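PDB 5T8V: putative uncharacterized protein from Chaetomium thermophilum, which probably loads cohesin onto chromatin as a member of the SCC2/Nipped-B family, this chain being its HEAT-repeat C-terminal fragment. Local coordinates for residues F183-L194 and A239-T247; L903-V914 and V925-L936. One frame throughout, in Å; residues are numbered along the deposited sequence.

Interaction 1 (F183-L194 and A239-T247); sequences FKALSSCKRRIL and AERDSVIET
Val-244 sits at the middle of this contact and meets Phe-183, Leu-186, Ser-187, Lys-190 and Ile-193. Its CG1 lies 3.6 Å from Leu-186 CB and 4.0 Å from Ile-193 CD1. The Val-244 and Ile-193 side chains cross at about a right angle. CG2, the other methyl, touches Phe-183 CD2, and the two side chains slide past each other in opposite directions. The Phe-183 ring stands with its edge against the loop backbone. Phe-183 CE2 is 3.5 Å from Asp-242 O, near the ring plane, and Ser-243 N lies in plane at the same edge. CG of Phe-183 is anti to the backbone N (chi1 180°), which carries the ring out from the helix to the loop.

Lys-190 runs across the carbonyl of Val-244. Its CB stands back from the loop. CG comes next and is 3.5 Å from Val-244 O. CD passes a little farther off, and CE closes to 3.3 Å from Val-244 O. The chain then bends at its last torsion (chi4 61°). The bend turns NZ back to its own segment, where it donates to Ser-187 O at 2.7 Å. Beyond it, Leu-194 CD1 packs on Ile-245 CG2 at 3.4 Å.

Leu-170 of helix 149-172 touches both Leu-186 and Ile-193. The contact joins the end of helix 180-187 and the start of helix 190-213 to the loop before helix 247-267. No hydrogen bond crosses it. Ser-187 OG bonds Phe-183 O, and Ser-243 OG bonds Ile-245 O. The contact is therefore carried by apolar and van der Waals touches, while these hydroxyls and the Lys-190 ammonium find acceptors within their own segments.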
loop_
_atom_site.group_PDB
_atom_site.type_symbol
_atom_site.label_atom_id
_atom_site.label_comp_id
_atom_site.label_asym_id
_atom_site.label_seq_id
_atom_site.Cartn_x
_atom_site.Cartn_y
_atom_site.Cartn_z
ATOM N N PHE A 183 8.807 46.869 -31.221
ATOM C CA PHE A 183 9.146 45.520 -31.662
ATOM C C PHE A 183 9.361 45.480 -33.168
ATOM O O PHE A 183 10.384 44.978 -33.650
ATOM C CB PHE A 183 8.048 44.538 -31.250
ATOM C CG PHE A 183 8.314 43.119 -31.671
ATOM C CD1 PHE A 183 8.058 42.705 -32.968
ATOM C CD2 PHE A 183 8.810 42.198 -30.766
ATOM C CE1 PHE A 183 8.303 41.404 -33.357
ATOM C CE2 PHE A 183 9.055 40.891 -31.151
ATOM C CZ PHE A 183 8.800 40.496 -32.448
ATOM N N LYS A 184 8.405 46.006 -33.936
ATOM C CA LYS A 184 8.544 45.944 -35.388
ATOM C C LYS A 184 9.675 46.839 -35.878
ATOM O O LYS A 184 10.336 46.520 -36.876
ATOM C CB LYS A 184 7.216 46.311 -36.050
ATOM C CG LYS A 184 6.039 45.557 -35.438
ATOM C CD LYS A 184 4.856 45.425 -36.382
ATOM C CE LYS A 184 3.749 44.608 -35.729
ATOM N NZ LYS A 184 2.510 44.529 -36.552
ATOM N N ALA A 185 9.933 47.943 -35.174
ATOM C CA ALA A 185 11.035 48.826 -35.543
ATOM C C ALA A 185 12.378 48.109 -35.440
ATOM O O ALA A 185 13.164 48.102 -36.394
ATOM C CB ALA A 185 11.014 50.071 -34.658
ATOM N N LEU A 186 12.663 47.503 -34.282
ATOM C CA LEU A 186 13.922 46.775 -34.119
ATOM C C LEU A 186 13.983 45.567 -35.049
ATOM O O LEU A 186 15.035 45.265 -35.639
ATOM C CB LEU A 186 14.079 46.341 -32.661
ATOM C CG LEU A 186 14.271 47.471 -31.646
ATOM C CD1 LEU A 186 13.913 47.003 -30.244
ATOM C CD2 LEU A 186 15.699 47.983 -31.689
ATOM N N SER A 187 12.859 44.860 -35.189
ATOM C CA SER A 187 12.787 43.754 -36.134
ATOM C C SER A 187 13.138 44.206 -37.543
ATOM O O SER A 187 13.605 43.401 -38.355
ATOM C CB SER A 187 11.387 43.137 -36.106
ATOM O OG SER A 187 11.070 42.637 -34.818
ATOM N N SER A 188 12.919 45.485 -37.856
ATOM C CA SER A 188 13.261 46.006 -39.173
ATOM C C SER A 188 14.759 46.240 -39.358
ATOM O O SER A 188 15.195 46.432 -40.498
ATOM C CB SER A 188 12.501 47.309 -39.428
ATOM O OG SER A 188 12.649 47.731 -40.772
ATOM N N CYS A 189 15.556 46.230 -38.280
ATOM C CA CYS A 189 17.003 46.416 -38.369
ATOM C C CYS A 189 17.758 45.334 -37.591
ATOM O O CYS A 189 18.864 45.572 -37.070
ATOM C CB CYS A 189 17.399 47.812 -37.891
ATOM S SG CYS A 189 16.833 48.229 -36.234
ATOM N N LYS A 190 17.161 44.145 -37.491
ATOM C CA LYS A 190 17.890 42.934 -37.123
ATOM C C LYS A 190 19.360 42.980 -37.530
ATOM O O LYS A 190 20.250 42.858 -36.683
ATOM C CB LYS A 190 17.264 41.701 -37.783
ATOM C CG LYS A 190 15.872 41.342 -37.332
ATOM C CD LYS A 190 15.369 40.137 -38.113
ATOM C CE LYS A 190 13.985 39.708 -37.658
ATOM N NZ LYS A 190 12.975 40.780 -37.864
ATOM N N ARG A 191 19.620 43.137 -38.832
ATOM C CA ARG A 191 20.973 42.952 -39.344
ATOM C C ARG A 191 21.954 43.921 -38.709
ATOM O O ARG A 191 23.151 43.623 -38.624
ATOM C CB ARG A 191 20.995 43.117 -40.861
ATOM C CG ARG A 191 22.194 42.447 -41.516
ATOM C CD ARG A 191 22.060 42.396 -43.024
ATOM N NE ARG A 191 22.813 41.284 -43.590
ATOM C CZ ARG A 191 22.732 40.892 -44.857
ATOM N NH1 ARG A 191 21.928 41.518 -45.707
ATOM N NH2 ARG A 191 23.458 39.863 -45.271
ATOM N N ARG A 192 21.477 45.085 -38.275
ATOM C CA ARG A 192 22.341 46.005 -37.553
ATOM C C ARG A 192 22.444 45.630 -36.083
ATOM O O ARG A 192 23.462 45.925 -35.446
ATOM C CB ARG A 192 21.830 47.437 -37.697
ATOM C CG ARG A 192 21.729 47.907 -39.142
ATOM C CD ARG A 192 21.489 49.404 -39.231
ATOM N NE ARG A 192 22.608 50.168 -38.680
ATOM C CZ ARG A 192 22.661 51.494 -38.627
ATOM N NH1 ARG A 192 21.655 52.226 -39.091
ATOM N NH2 ARG A 192 23.724 52.094 -38.108
ATOM N N ILE A 193 21.421 44.973 -35.530
ATOM C CA ILE A 193 21.494 44.584 -34.123
ATOM C C ILE A 193 22.463 43.421 -33.926
ATOM O O ILE A 193 23.213 43.385 -32.943
ATOM C CB ILE A 193 20.094 44.245 -33.585
ATOM C CG1 ILE A 193 19.196 45.478 -33.658
ATOM C CG2 ILE A 193 20.186 43.743 -32.138
ATOM C CD1 ILE A 193 17.749 45.205 -33.326
ATOM N N LEU A 194 22.461 42.451 -34.843
ATOM C CA LEU A 194 23.237 41.229 -34.629
ATOM C C LEU A 194 24.715 41.494 -34.385
ATOM O O LEU A 194 25.254 40.981 -33.386
ATOM C CB LEU A 194 23.045 40.284 -35.818
ATOM C CG LEU A 194 22.092 39.114 -35.570
ATOM C CD1 LEU A 194 20.714 39.614 -35.159
ATOM C CD2 LEU A 194 22.002 38.239 -36.811
ATOM N N ALA A 239 8.867 30.723 -29.060
ATOM C CA ALA A 239 9.165 30.372 -30.439
ATOM C C ALA A 239 9.766 31.573 -31.156
ATOM O O ALA A 239 9.682 32.712 -30.687
ATOM C CB ALA A 239 7.906 29.900 -31.173
ATOM N N GLU A 240 10.378 31.308 -32.309
ATOM C CA GLU A 240 11.039 32.357 -33.083
ATOM C C GLU A 240 10.010 33.146 -33.907
ATOM O O GLU A 240 10.057 33.202 -35.137
ATOM C CB GLU A 240 12.128 31.741 -33.958
ATOM C CG GLU A 240 13.400 31.384 -33.182
ATOM C CD GLU A 240 14.520 30.879 -34.073
ATOM O OE1 GLU A 240 14.235 30.452 -35.210
ATOM O OE2 GLU A 240 15.689 30.911 -33.633
ATOM N N ARG A 241 9.054 33.760 -33.202
ATOM C CA ARG A 241 8.060 34.591 -33.869
ATOM C C ARG A 241 7.879 35.896 -33.102
ATOM O O ARG A 241 7.626 36.954 -33.693
ATOM C CB ARG A 241 6.721 33.864 -33.987
ATOM C CG ARG A 241 6.805 32.461 -34.574
ATOM C CD ARG A 241 5.417 31.898 -34.817
ATOM N NE ARG A 241 4.725 31.562 -33.570
ATOM C CZ ARG A 241 4.408 30.331 -33.170
ATOM N NH1 ARG A 241 4.696 29.269 -33.914
ATOM N NH2 ARG A 241 3.781 30.156 -32.011
ATOM N N ASP A 242 8.012 35.830 -31.775
ATOM C CA ASP A 242 7.848 36.998 -30.916
ATOM C C ASP A 242 9.176 37.443 -30.307
ATOM O O ASP A 242 9.209 38.015 -29.214
ATOM C CB ASP A 242 6.814 36.730 -29.822
ATOM C CG ASP A 242 6.911 35.337 -29.249
ATOM O OD1 ASP A 242 8.010 34.753 -29.283
ATOM O OD2 ASP A 242 5.876 34.829 -28.765
ATOM N N SER A 243 10.274 37.216 -31.024
ATOM C CA SER A 243 11.598 37.666 -30.619
ATOM C C SER A 243 12.174 38.559 -31.706
ATOM O O SER A 243 12.050 38.259 -32.896
ATOM C CB SER A 243 12.531 36.483 -30.372
ATOM O OG SER A 243 12.669 35.700 -31.545
ATOM N N VAL A 244 12.810 39.657 -31.290
ATOM C CA VAL A 244 13.380 40.599 -32.250
ATOM C C VAL A 244 14.401 39.897 -33.136
ATOM O O VAL A 244 14.410 40.070 -34.362
ATOM C CB VAL A 244 14.002 41.801 -31.516
ATOM C CG1 VAL A 244 14.637 42.769 -32.507
ATOM C CG2 VAL A 244 12.948 42.517 -30.682
ATOM N N ILE A 245 15.281 39.101 -32.530
ATOM C CA ILE A 245 16.313 38.371 -33.252
ATOM C C ILE A 245 16.203 36.894 -32.898
ATOM O O ILE A 245 15.414 36.491 -32.042
ATOM C CB ILE A 245 17.730 38.903 -32.947
ATOM C CG1 ILE A 245 18.033 38.807 -31.449
ATOM C CG2 ILE A 245 17.863 40.340 -33.431
ATOM C CD1 ILE A 245 19.452 39.197 -31.078
ATOM N N GLU A 246 17.013 36.084 -33.577
ATOM C CA GLU A 246 17.001 34.647 -33.344
ATOM C C GLU A 246 17.301 34.336 -31.884
ATOM O O GLU A 246 18.293 34.809 -31.322
ATOM C CB GLU A 246 18.019 33.958 -34.254
ATOM C CG GLU A 246 17.606 33.919 -35.715
ATOM C CD GLU A 246 18.648 33.265 -36.602
ATOM O OE1 GLU A 246 19.746 32.950 -36.097
ATOM O OE2 GLU A 246 18.367 33.067 -37.804
ATOM N N THR A 247 16.431 33.529 -31.275
ATOM C CA THR A 247 16.587 33.163 -29.872
ATOM C C THR A 247 17.947 32.533 -29.589
ATOM O O THR A 247 18.496 32.700 -28.489
ATOM C CB THR A 247 15.465 32.203 -29.478
ATOM O OG1 THR A 247 15.386 31.140 -30.435
ATOM C CG2 THR A 247 14.125 32.931 -29.433
#

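Interaction 2 (L903-V914 and V925-L936); sequences LTDVRKELLPVV and VMACLWIISTLL
Leu-929 and Leu-910 meet in the apolar centre, with their CD2 atoms 4.1 Å apart. Leu-910 also slides past Val-925, the two side chains running in opposite directions, and its CD2 reaches Cys-928 SG. The second methyl of Leu-929, CD1, lies 3.8 Å from Val-914 CG2. Toward the other end, Ile-932 CG2 rests 3.9 Å from Leu-903 CB and also touches Arg-907 CB. Leu-903 CD2 meets Leu-935 CB, the two side chains crossing at about a right angle, and Leu-903 CB meets Leu-936.

Arg-907 leads from this core to the polar edge. With CG anti to the backbone N (chi1 178°), the chain starts toward the second helix and crosses Leu-929 at a slant, its CG 4.0 Å from Leu-929 CD2. A bend at chi3 then turns the guanidinium to Ser-933. The guanidinium has Leu-936 CD1 over one face. Ser-933 OG lies at its edge, in plane, and accepts from Arg-907 NH1 at 3.0 Å. That bond is bent, with an N-H...O angle of 136°. Ser-933 OG in turn donates to Leu-929 O, which fixes the hydroxyl against its own helix. Arg-907 NH2 also bonds Thr-938 OG1, just beyond the segment, which adds a second grip on the guanidinium. Leu-942 of helix 940-960 touches Leu-929 and Ser-933.

The axes of the segments 903-910 and 925-935 approach to 9.8 Å, and their directions differ by 149°. Two consecutive helices, 900-910 and 919-935, therefore pack antiparallel along a largely apolar face, with helix 940-960 against them. Antiparallel packing of successive helices is characteristic of HEAT-repeat solenoids, the architecture of this cohesin-loader fragment.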
loop_
_atom_site.group_PDB
_atom_site.type_symbol
_atom_site.label_atom_id
_atom_site.label_comp_id
_atom_site.label_asym_id
_atom_site.label_seq_id
_atom_site.Cartn_x
_atom_site.Cartn_y
_atom_site.Cartn_z
ATOM N N LEU A 903 -45.127 -43.755 -10.670
ATOM C CA LEU A 903 -45.271 -43.541 -9.234
ATOM C C LEU A 903 -45.453 -44.863 -8.497
ATOM O O LEU A 903 -44.739 -45.154 -7.529
ATOM C CB LEU A 903 -46.455 -42.609 -8.964
ATOM C CG LEU A 903 -46.204 -41.103 -9.099
ATOM C CD1 LEU A 903 -45.569 -40.750 -10.432
ATOM C CD2 LEU A 903 -47.508 -40.346 -8.923
ATOM N N THR A 904 -46.411 -45.678 -8.946
ATOM C CA THR A 904 -46.681 -46.952 -8.286
ATOM C C THR A 904 -45.413 -47.793 -8.173
ATOM O O THR A 904 -45.052 -48.259 -7.083
ATOM C CB THR A 904 -47.768 -47.710 -9.054
ATOM O OG1 THR A 904 -48.967 -46.926 -9.088
ATOM C CG2 THR A 904 -48.069 -49.052 -8.400
ATOM N N ASP A 905 -44.722 -47.996 -9.296
ATOM C CA ASP A 905 -43.502 -48.797 -9.286
ATOM C C ASP A 905 -42.475 -48.216 -8.322
ATOM O O ASP A 905 -41.878 -48.943 -7.520
ATOM C CB ASP A 905 -42.920 -48.885 -10.696
ATOM C CG ASP A 905 -43.819 -49.640 -11.652
ATOM O OD1 ASP A 905 -44.538 -50.558 -11.200
ATOM O OD2 ASP A 905 -43.808 -49.316 -12.859
ATOM N N VAL A 906 -42.255 -46.901 -8.388
ATOM C CA VAL A 906 -41.276 -46.267 -7.509
ATOM C C VAL A 906 -41.604 -46.561 -6.052
ATOM O O VAL A 906 -40.725 -46.924 -5.262
ATOM C CB VAL A 906 -41.209 -44.753 -7.781
ATOM C CG1 VAL A 906 -40.402 -44.037 -6.697
ATOM C CG2 VAL A 906 -40.589 -44.494 -9.146
ATOM N N ARG A 907 -42.875 -46.415 -5.670
ATOM C CA ARG A 907 -43.253 -46.694 -4.289
ATOM C C ARG A 907 -42.989 -48.149 -3.929
ATOM O O ARG A 907 -42.442 -48.440 -2.857
ATOM C CB ARG A 907 -44.722 -46.351 -4.051
ATOM C CG ARG A 907 -45.191 -46.676 -2.640
ATOM C CD ARG A 907 -46.526 -46.025 -2.320
ATOM N NE ARG A 907 -47.600 -46.524 -3.169
ATOM C CZ ARG A 907 -48.862 -46.112 -3.099
ATOM N NH1 ARG A 907 -49.219 -45.189 -2.215
ATOM N NH2 ARG A 907 -49.770 -46.626 -3.916
ATOM N N LYS A 908 -43.366 -49.080 -4.809
ATOM C CA LYS A 908 -43.158 -50.493 -4.504
ATOM C C LYS A 908 -41.677 -50.828 -4.359
ATOM O O LYS A 908 -41.319 -51.710 -3.571
ATOM C CB LYS A 908 -43.801 -51.369 -5.580
ATOM C CG LYS A 908 -45.292 -51.615 -5.363
ATOM C CD LYS A 908 -45.803 -52.761 -6.228
ATOM C CE LYS A 908 -46.748 -52.280 -7.316
ATOM N NZ LYS A 908 -48.111 -51.973 -6.792
ATOM N N GLU A 909 -40.807 -50.143 -5.103
ATOM C CA GLU A 909 -39.369 -50.335 -4.965
ATOM C C GLU A 909 -38.772 -49.523 -3.823
ATOM O O GLU A 909 -37.609 -49.745 -3.467
ATOM C CB GLU A 909 -38.652 -49.953 -6.263
ATOM C CG GLU A 909 -39.113 -50.728 -7.488
ATOM C CD GLU A 909 -38.348 -50.340 -8.739
ATOM O OE1 GLU A 909 -37.438 -49.488 -8.641
ATOM O OE2 GLU A 909 -38.659 -50.885 -9.820
ATOM N N LEU A 910 -39.537 -48.599 -3.243
ATOM C CA LEU A 910 -39.018 -47.652 -2.270
ATOM C C LEU A 910 -39.525 -47.900 -0.857
ATOM O O LEU A 910 -38.995 -47.302 0.084
ATOM C CB LEU A 910 -39.386 -46.222 -2.696
ATOM C CG LEU A 910 -38.656 -45.067 -2.016
ATOM C CD1 LEU A 910 -37.180 -45.084 -2.386
ATOM C CD2 LEU A 910 -39.298 -43.747 -2.411
ATOM N N LEU A 911 -40.529 -48.753 -0.682
ATOM C CA LEU A 911 -41.064 -49.027 0.643
ATOM C C LEU A 911 -40.187 -50.007 1.420
ATOM O O LEU A 911 -39.849 -49.730 2.578
ATOM C CB LEU A 911 -42.489 -49.568 0.541
ATOM C CG LEU A 911 -43.217 -49.653 1.882
ATOM C CD1 LEU A 911 -44.657 -49.190 1.734
ATOM C CD2 LEU A 911 -43.159 -51.069 2.446
ATOM N N PRO A 912 -39.804 -51.153 0.848
ATOM C CA PRO A 912 -39.055 -52.135 1.655
ATOM C C PRO A 912 -37.763 -51.593 2.244
ATOM O O PRO A 912 -37.332 -52.074 3.300
ATOM C CB PRO A 912 -38.792 -53.280 0.664
ATOM C CG PRO A 912 -39.009 -52.701 -0.681
ATOM C CD PRO A 912 -40.047 -51.653 -0.517
ATOM N N VAL A 913 -37.130 -50.604 1.606
ATOM C CA VAL A 913 -35.891 -50.045 2.139
ATOM C C VAL A 913 -36.104 -49.313 3.452
ATOM O O VAL A 913 -35.129 -49.005 4.146
ATOM C CB VAL A 913 -35.224 -49.084 1.129
ATOM C CG1 VAL A 913 -35.132 -49.732 -0.254
ATOM C CG2 VAL A 913 -35.969 -47.756 1.052
ATOM N N VAL A 914 -37.356 -49.021 3.810
ATOM C CA VAL A 914 -37.654 -48.367 5.076
ATOM C C VAL A 914 -37.115 -49.156 6.260
ATOM O O VAL A 914 -36.857 -48.577 7.321
ATOM C CB VAL A 914 -39.180 -48.159 5.199
ATOM C CG1 VAL A 914 -39.580 -47.810 6.629
ATOM C CG2 VAL A 914 -39.638 -47.072 4.242
ATOM N N VAL A 925 -36.713 -40.323 2.229
ATOM C CA VAL A 925 -37.439 -41.378 1.523
ATOM C C VAL A 925 -38.872 -41.473 2.030
ATOM O O VAL A 925 -39.795 -41.763 1.262
ATOM C CB VAL A 925 -36.714 -42.730 1.643
ATOM C CG1 VAL A 925 -36.690 -43.190 3.062
ATOM C CG2 VAL A 925 -37.389 -43.765 0.776
ATOM N N MET A 926 -39.083 -41.257 3.330
ATOM C CA MET A 926 -40.445 -41.257 3.857
ATOM C C MET A 926 -41.238 -40.092 3.281
ATOM O O MET A 926 -42.391 -40.257 2.857
ATOM C CB MET A 926 -40.420 -41.195 5.385
ATOM C CG MET A 926 -41.800 -41.276 6.036
ATOM S SD MET A 926 -42.644 -42.849 5.742
ATOM C CE MET A 926 -41.697 -43.947 6.799
ATOM N N ALA A 927 -40.633 -38.901 3.253
ATOM C CA ALA A 927 -41.264 -37.768 2.585
ATOM C C ALA A 927 -41.641 -38.128 1.153
ATOM O O ALA A 927 -42.769 -37.879 0.710
ATOM C CB ALA A 927 -40.326 -36.562 2.607
ATOM N N CYS A 928 -40.705 -38.733 0.419
ATOM C CA CYS A 928 -40.982 -39.123 -0.958
ATOM C C CYS A 928 -42.158 -40.090 -1.030
ATOM O O CYS A 928 -43.012 -39.975 -1.918
ATOM C CB CYS A 928 -39.731 -39.742 -1.581
ATOM S SG CYS A 928 -39.807 -39.933 -3.372
ATOM N N LEU A 929 -42.223 -41.049 -0.104
ATOM C CA LEU A 929 -43.356 -41.969 -0.063
ATOM C C LEU A 929 -44.669 -41.211 0.089
ATOM O O LEU A 929 -45.620 -41.433 -0.669
ATOM C CB LEU A 929 -43.184 -42.969 1.082
ATOM C CG LEU A 929 -42.143 -44.077 0.909
ATOM C CD1 LEU A 929 -41.988 -44.858 2.208
ATOM C CD2 LEU A 929 -42.525 -45.011 -0.233
ATOM N N TRP A 930 -44.741 -40.312 1.073
ATOM C CA TRP A 930 -45.955 -39.524 1.258
ATOM C C TRP A 930 -46.326 -38.785 -0.020
ATOM O O TRP A 930 -47.488 -38.799 -0.445
ATOM C CB TRP A 930 -45.768 -38.542 2.414
ATOM C CG TRP A 930 -46.910 -37.573 2.584
ATOM C CD1 TRP A 930 -46.840 -36.213 2.523
ATOM C CD2 TRP A 930 -48.288 -37.891 2.836
ATOM N NE1 TRP A 930 -48.081 -35.663 2.727
ATOM C CE2 TRP A 930 -48.987 -36.671 2.920
ATOM C CE3 TRP A 930 -48.995 -39.086 2.998
ATOM C CZ2 TRP A 930 -50.359 -36.611 3.161
ATOM C CZ3 TRP A 930 -50.356 -39.025 3.240
ATOM C CH2 TRP A 930 -51.024 -37.796 3.318
ATOM N N ILE A 931 -45.347 -38.134 -0.653
ATOM C CA ILE A 931 -45.612 -37.412 -1.897
ATOM C C ILE A 931 -46.229 -38.348 -2.930
ATOM O O ILE A 931 -47.338 -38.113 -3.427
ATOM C CB ILE A 931 -44.320 -36.765 -2.425
ATOM C CG1 ILE A 931 -43.799 -35.710 -1.438
ATOM C CG2 ILE A 931 -44.537 -36.154 -3.804
ATOM C CD1 ILE A 931 -44.712 -34.513 -1.244
ATOM N N ILE A 932 -45.512 -39.424 -3.271
ATOM C CA ILE A 932 -46.037 -40.409 -4.214
ATOM C C ILE A 932 -47.481 -40.753 -3.876
ATOM O O ILE A 932 -48.343 -40.831 -4.759
ATOM C CB ILE A 932 -45.157 -41.674 -4.216
ATOM C CG1 ILE A 932 -43.726 -41.357 -4.668
ATOM C CG2 ILE A 932 -45.779 -42.758 -5.100
ATOM C CD1 ILE A 932 -43.570 -41.114 -6.151
ATOM N N SER A 933 -47.765 -40.968 -2.589
ATOM C CA SER A 933 -49.108 -41.369 -2.191
ATOM C C SER A 933 -50.124 -40.258 -2.426
ATOM O O SER A 933 -51.288 -40.543 -2.731
ATOM C CB SER A 933 -49.109 -41.797 -0.726
ATOM O OG SER A 933 -48.294 -42.941 -0.536
ATOM N N THR A 934 -49.715 -38.994 -2.293
ATOM C CA THR A 934 -50.645 -37.899 -2.554
ATOM C C THR A 934 -50.913 -37.750 -4.046
ATOM O O THR A 934 -52.057 -37.524 -4.455
ATOM C CB THR A 934 -50.114 -36.588 -1.975
ATOM O OG1 THR A 934 -48.833 -36.289 -2.542
ATOM C CG2 THR A 934 -49.997 -36.678 -0.458
ATOM N N LEU A 935 -49.875 -37.870 -4.877
ATOM C CA LEU A 935 -50.095 -37.840 -6.320
ATOM C C LEU A 935 -51.003 -38.985 -6.749
ATOM O O LEU A 935 -51.978 -38.780 -7.483
ATOM C CB LEU A 935 -48.762 -37.895 -7.065
ATOM C CG LEU A 935 -47.998 -36.571 -7.123
ATOM C CD1 LEU A 935 -46.810 -36.598 -6.189
ATOM C CD2 LEU A 935 -47.557 -36.261 -8.543
ATOM N N LEU A 936 -50.696 -40.202 -6.307
ATOM C CA LEU A 936 -51.631 -41.304 -6.453
ATOM C C LEU A 936 -52.835 -41.084 -5.538
ATOM O O LEU A 936 -52.870 -40.167 -4.714
ATOM C CB LEU A 936 -50.956 -42.637 -6.124
ATOM C CG LEU A 936 -49.791 -43.085 -7.010
ATOM C CD1 LEU A 936 -49.201 -44.390 -6.488
ATOM C CD2 LEU A 936 -50.227 -43.243 -8.459
#

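How the interactions relate
Interactions 1 and 2 lie far apart in one elongated helical chain. Their centres are 108 Å apart, and their nearest atoms are about 86 Å apart. They stand on opposite sides of the chain's centre, their own centres about 55 Å and 62 Å from it, and do not touch. Along the sequence they are in series: 183-194 with 239-247 closes before 903-914 with 925-936 opens. They also differ in kind. Interaction 1 sets the ends of two successive helices against a loop and is partly buried. Interaction 2 pairs two helices, is buried, and has a hydrogen bond across it. Each is local to its own part of the fold.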